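Local coordinates for twitching motility pilus retraction protein (Geobacter sulfurreducens PCA, PDB 5ZFQ) that acts as a retraction ATPase motor of the type IV pilus, probably using ATP hydrolysis to power pilus withdrawal, at residues H192-S196 with C197-Q201; L231-L234 with E235-E238. All blocks are in the same frame, centred on the assembly; numbering follows the deposited sequence.

Overall arrangement
Both contacts are local and belong to the RecA-like ATPase domain expected for this family. Contact 1 (192-201) turns into strand 198-203, the outermost strand of the mixed sheet on that side within the chain. Contact 2 (231-238) follows strand 225-230 and starts helix 234-245. Strand 180-185 lies between the two strands. The centres are 25 Å apart, and the nearest atoms about 15 Å, so the contacts do not touch. Helix 162-176, whose first residues complete the probable Walker A motif (G156 to S163), packs on contact 1. Contact 1 also meets a second subunit. Contact 2 links the sheet to helices 211-216 and 259-268 of its own chain.

Contact 1 (H192-S196 with C197-Q201); sequences HPHKS and CVVNQ
ND1 of H194 accepts a hydrogen bond from the backbone N of V199 at 2.9 Å. The bond is nearly straight, with an N-H...acceptor angle of 171°. V199 N lies at the ring edge, in the ring plane. CG of H194 stands beside its own backbone N (chi1 -54°), and this brings the imidazole across to the start of strand 198-203.

At the other end, Q201 OE1 accepts from H192 N, also at 2.9 Å. This bond is more bent, at 150°, and the donor is tilted from the carbonyl plane. The Q201 chain, extended beyond CG, crosses the H192 side chain at about a right angle. Its NE2 sits at the edge of the H192 ring, 3.9 Å from CD2, and bonds to E185. Between the two polar bonds, V199 CG1 packs on H192 CB at 4.0 Å.

Round the bend, one water donates to K195 O at 3.0 Å and to C197 O at 2.9 Å. The N174 side chain holds the same bend: OD1 accepts from the backbone N of K195 and C197, and ND2 donates to P193 O, while K195 NZ forms a salt bridge with D171.

H194 NE2 bonds to T48 O of the second subunit. Replacing H194 with a leucine would probably leave V199 N without its acceptor here and T48 O of that subunit without its histidine partner. With one ring nitrogen accepting and the other facing a carbonyl oxygen, the pattern is consistent with a neutral imidazole carrying its proton on NE2. A single ring thus ties the loop to its strand and to the subunit interface.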
loop_
_atom_site.group_PDB
_atom_site.type_symbol
_atom_site.label_atom_id
_atom_site.label_comp_id
_atom_site.label_asym_id
_atom_site.label_seq_id
_atom_site.Cartn_x
_atom_site.Cartn_y
_atom_site.Cartn_z
ATOM N N HIS A 192 19.720 -35.493 -6.205
ATOM C CA HIS A 192 19.334 -36.675 -6.958
ATOM C C HIS A 192 20.114 -36.791 -8.264
ATOM O O HIS A 192 20.054 -35.905 -9.113
ATOM C CB HIS A 192 17.825 -36.676 -7.246
ATOM C CG HIS A 192 16.968 -36.717 -6.014
ATOM N ND1 HIS A 192 16.638 -37.893 -5.372
ATOM C CD2 HIS A 192 16.339 -35.730 -5.329
ATOM C CE1 HIS A 192 15.872 -37.626 -4.328
ATOM N NE2 HIS A 192 15.672 -36.322 -4.281
ATOM N N PRO A 193 20.842 -37.902 -8.423
ATOM C CA PRO A 193 21.496 -38.229 -9.694
ATOM C C PRO A 193 20.430 -38.646 -10.694
ATOM O O PRO A 193 19.333 -39.011 -10.269
ATOM C CB PRO A 193 22.394 -39.407 -9.320
ATOM C CG PRO A 193 21.593 -40.123 -8.258
ATOM C CD PRO A 193 20.877 -39.035 -7.475
ATOM N N HIS A 194 20.699 -38.602 -11.988
ATOM C CA HIS A 194 19.710 -39.176 -12.894
ATOM C C HIS A 194 19.728 -40.694 -12.728
ATOM O O HIS A 194 20.795 -41.318 -12.683
ATOM C CB HIS A 194 19.976 -38.813 -14.358
ATOM C CG HIS A 194 20.091 -37.344 -14.602
ATOM N ND1 HIS A 194 19.060 -36.467 -14.337
ATOM C CD2 HIS A 194 21.117 -36.596 -15.074
ATOM C CE1 HIS A 194 19.453 -35.239 -14.633
ATOM N NE2 HIS A 194 20.695 -35.286 -15.083
ATOM N N LYS A 195 18.548 -41.283 -12.609
ATOM C CA LYS A 195 18.445 -42.729 -12.712
ATOM C C LYS A 195 17.668 -43.024 -13.991
ATOM O O LYS A 195 18.252 -42.954 -15.075
ATOM C CB LYS A 195 17.810 -43.319 -11.457
ATOM C CG LYS A 195 18.736 -43.129 -10.253
ATOM C CD LYS A 195 18.293 -43.836 -9.001
ATOM C CE LYS A 195 19.249 -43.539 -7.870
ATOM N NZ LYS A 195 18.850 -44.173 -6.566
ATOM N N SER A 196 16.372 -43.311 -13.900
ATOM C CA SER A 196 15.556 -43.437 -15.115
ATOM C C SER A 196 14.896 -42.115 -15.541
ATOM O O SER A 196 14.536 -41.944 -16.702
ATOM C CB SER A 196 14.485 -44.504 -14.928
ATOM O OG SER A 196 15.062 -45.790 -14.809
ATOM N N CYS A 197 14.722 -41.197 -14.595
ATOM C CA CYS A 197 14.153 -39.888 -14.883
ATOM C C CYS A 197 15.233 -38.861 -15.216
ATOM O O CYS A 197 16.405 -39.062 -14.893
ATOM C CB CYS A 197 13.324 -39.383 -13.695
ATOM S SG CYS A 197 11.847 -40.353 -13.294
ATOM N N VAL A 198 14.850 -37.773 -15.877
ATOM C CA VAL A 198 15.736 -36.617 -15.962
ATOM C C VAL A 198 15.395 -35.700 -14.785
ATOM O O VAL A 198 14.232 -35.304 -14.612
ATOM C CB VAL A 198 15.590 -35.857 -17.310
ATOM C CG1 VAL A 198 16.344 -34.528 -17.281
ATOM C CG2 VAL A 198 16.086 -36.706 -18.460
ATOM N N VAL A 199 16.389 -35.374 -13.964
ATOM C CA VAL A 199 16.127 -34.573 -12.772
ATOM C C VAL A 199 16.780 -33.177 -12.818
ATOM O O VAL A 199 17.998 -33.049 -12.957
ATOM C CB VAL A 199 16.605 -35.302 -11.490
ATOM C CG1 VAL A 199 16.199 -34.513 -10.249
ATOM C CG2 VAL A 199 16.050 -36.724 -11.440
ATOM N N ASN A 200 15.951 -32.141 -12.688
ATOM C CA ASN A 200 16.420 -30.757 -12.580
ATOM C C ASN A 200 15.982 -30.111 -11.254
ATOM O O ASN A 200 14.785 -30.010 -10.974
ATOM C CB ASN A 200 15.900 -29.926 -13.751
ATOM C CG ASN A 200 16.686 -30.154 -15.010
ATOM O OD1 ASN A 200 17.885 -29.884 -15.058
ATOM N ND2 ASN A 200 16.013 -30.659 -16.051
ATOM N N GLN A 201 16.941 -29.673 -10.442
ATOM C CA GLN A 201 16.625 -29.105 -9.133
ATOM C C GLN A 201 17.049 -27.647 -9.055
ATOM O O GLN A 201 18.222 -27.318 -9.245
ATOM C CB GLN A 201 17.318 -29.904 -8.031
ATOM C CG GLN A 201 17.101 -31.388 -8.137
ATOM C CD GLN A 201 17.720 -32.151 -6.995
ATOM O OE1 GLN A 201 18.658 -32.930 -7.194
ATOM N NE2 GLN A 201 17.197 -31.945 -5.788
HETATM O O HOH W 1 17.796 -40.591 -16.938
#

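Contact 2 (L231-L234 with E235-E238); sequences LRDL and ETIE
The first turn of helix 234-245 begins here, just after strand 225-230, which probably carries the Walker B motif. D233 takes the N-cap position, but its side chain makes no capping bond to the backbone. Instead OD2 accepts from T236 OG1 at 2.9 Å, through the lone pair turned away from the other carboxylate oxygen. T236 OG1 stands beside its own backbone N (chi1 -62°), which directs it back to D233. The other branch, CG2, meets L231 CD2 at 3.8 Å.

Backbone bonds start the helix. I237 N donates weakly to D233 O at 3.5 Å, and E238 N donates to L234 O at 3.1 Å. On the buried side, I237 CG1 packs on L231 CB at 3.6 Å, with the two side chains nearly at right angles. I266 of helix 259-268 touches both. E238 OE2 is hydrogen-bonded to Q274 NE2.

The turn therefore has a polar side, where D233 and T236 join, and an apolar side, where L231 and I237 pack together. The D233 carboxylate, next to the helix start, would probably also interact favourably with the helix dipole.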
loop_
_atom_site.group_PDB
_atom_site.type_symbol
_atom_site.label_atom_id
_atom_site.label_comp_id
_atom_site.label_asym_id
_atom_site.label_seq_id
_atom_site.Cartn_x
_atom_site.Cartn_y
_atom_site.Cartn_z
ATOM N N LEU A 231 3.452 -24.127 0.048
ATOM C CA LEU A 231 2.393 -23.403 -0.556
ATOM C C LEU A 231 2.226 -22.080 0.186
ATOM O O LEU A 231 1.267 -21.880 0.896
ATOM C CB LEU A 231 1.113 -24.217 -0.504
ATOM C CG LEU A 231 1.113 -25.553 -1.246
ATOM C CD1 LEU A 231 -0.270 -26.119 -1.359
ATOM C CD2 LEU A 231 1.726 -25.442 -2.610
ATOM N N ARG A 232 3.180 -21.174 0.009
ATOM C CA ARG A 232 3.157 -19.853 0.633
ATOM C C ARG A 232 1.918 -19.045 0.238
ATOM O O ARG A 232 1.121 -18.635 1.079
ATOM C CB ARG A 232 4.416 -19.068 0.226
ATOM C CG ARG A 232 5.723 -19.499 0.894
ATOM C CD ARG A 232 6.902 -18.684 0.328
ATOM N NE ARG A 232 8.236 -18.921 0.917
ATOM C CZ ARG A 232 8.756 -20.088 1.326
ATOM N NH1 ARG A 232 8.104 -21.242 1.197
ATOM N NH2 ARG A 232 9.982 -20.102 1.839
ATOM N N ASP A 233 1.774 -18.843 -1.066
ATOM C CA ASP A 233 0.911 -17.819 -1.637
ATOM C C ASP A 233 -0.364 -18.387 -2.218
ATOM O O ASP A 233 -0.541 -19.600 -2.277
ATOM C CB ASP A 233 1.660 -17.108 -2.752
ATOM C CG ASP A 233 3.113 -16.923 -2.431
ATOM O OD1 ASP A 233 3.454 -16.011 -1.642
ATOM O OD2 ASP A 233 3.916 -17.726 -2.954
ATOM N N LEU A 234 -1.239 -17.506 -2.691
ATOM C CA LEU A 234 -2.360 -17.935 -3.526
ATOM C C LEU A 234 -1.822 -18.391 -4.879
ATOM O O LEU A 234 -2.356 -19.317 -5.507
ATOM C CB LEU A 234 -3.385 -16.811 -3.707
ATOM C CG LEU A 234 -4.206 -16.412 -2.478
ATOM C CD1 LEU A 234 -5.036 -15.170 -2.749
ATOM C CD2 LEU A 234 -5.098 -17.557 -2.056
ATOM N N GLU A 235 -0.746 -17.735 -5.306
ATOM C CA GLU A 235 -0.136 -17.986 -6.604
ATOM C C GLU A 235 0.498 -19.377 -6.697
ATOM O O GLU A 235 0.303 -20.089 -7.691
ATOM C CB GLU A 235 0.909 -16.911 -6.899
ATOM C CG GLU A 235 1.510 -17.029 -8.290
ATOM C CD GLU A 235 2.194 -15.750 -8.756
ATOM O OE1 GLU A 235 1.884 -14.659 -8.201
ATOM O OE2 GLU A 235 3.025 -15.838 -9.694
ATOM N N THR A 236 1.258 -19.753 -5.667
ATOM C CA THR A 236 1.911 -21.059 -5.621
ATOM C C THR A 236 0.881 -22.200 -5.562
ATOM O O THR A 236 1.015 -23.202 -6.269
ATOM C CB THR A 236 2.886 -21.153 -4.413
ATOM O OG1 THR A 236 3.923 -20.167 -4.545
ATOM C CG2 THR A 236 3.519 -22.538 -4.313
ATOM N N ILE A 237 -0.143 -22.047 -4.728
ATOM C CA ILE A 237 -1.214 -23.035 -4.648
ATOM C C ILE A 237 -1.896 -23.243 -6.011
ATOM O O ILE A 237 -2.188 -24.382 -6.428
ATOM C CB ILE A 237 -2.263 -22.622 -3.602
ATOM C CG1 ILE A 237 -1.655 -22.614 -2.211
ATOM C CG2 ILE A 237 -3.455 -23.559 -3.592
ATOM C CD1 ILE A 237 -2.661 -22.208 -1.161
ATOM N N GLU A 238 -2.122 -22.131 -6.702
ATOM C CA GLU A 238 -2.779 -22.141 -7.996
ATOM C C GLU A 238 -1.925 -22.812 -9.043
ATOM O O GLU A 238 -2.443 -23.388 -9.994
ATOM C CB GLU A 238 -3.105 -20.717 -8.437
ATOM C CG GLU A 238 -4.560 -20.332 -8.302
ATOM C CD GLU A 238 -4.755 -18.847 -8.506
ATOM O OE1 GLU A 238 -3.741 -18.166 -8.785
ATOM O OE2 GLU A 238 -5.901 -18.353 -8.381
#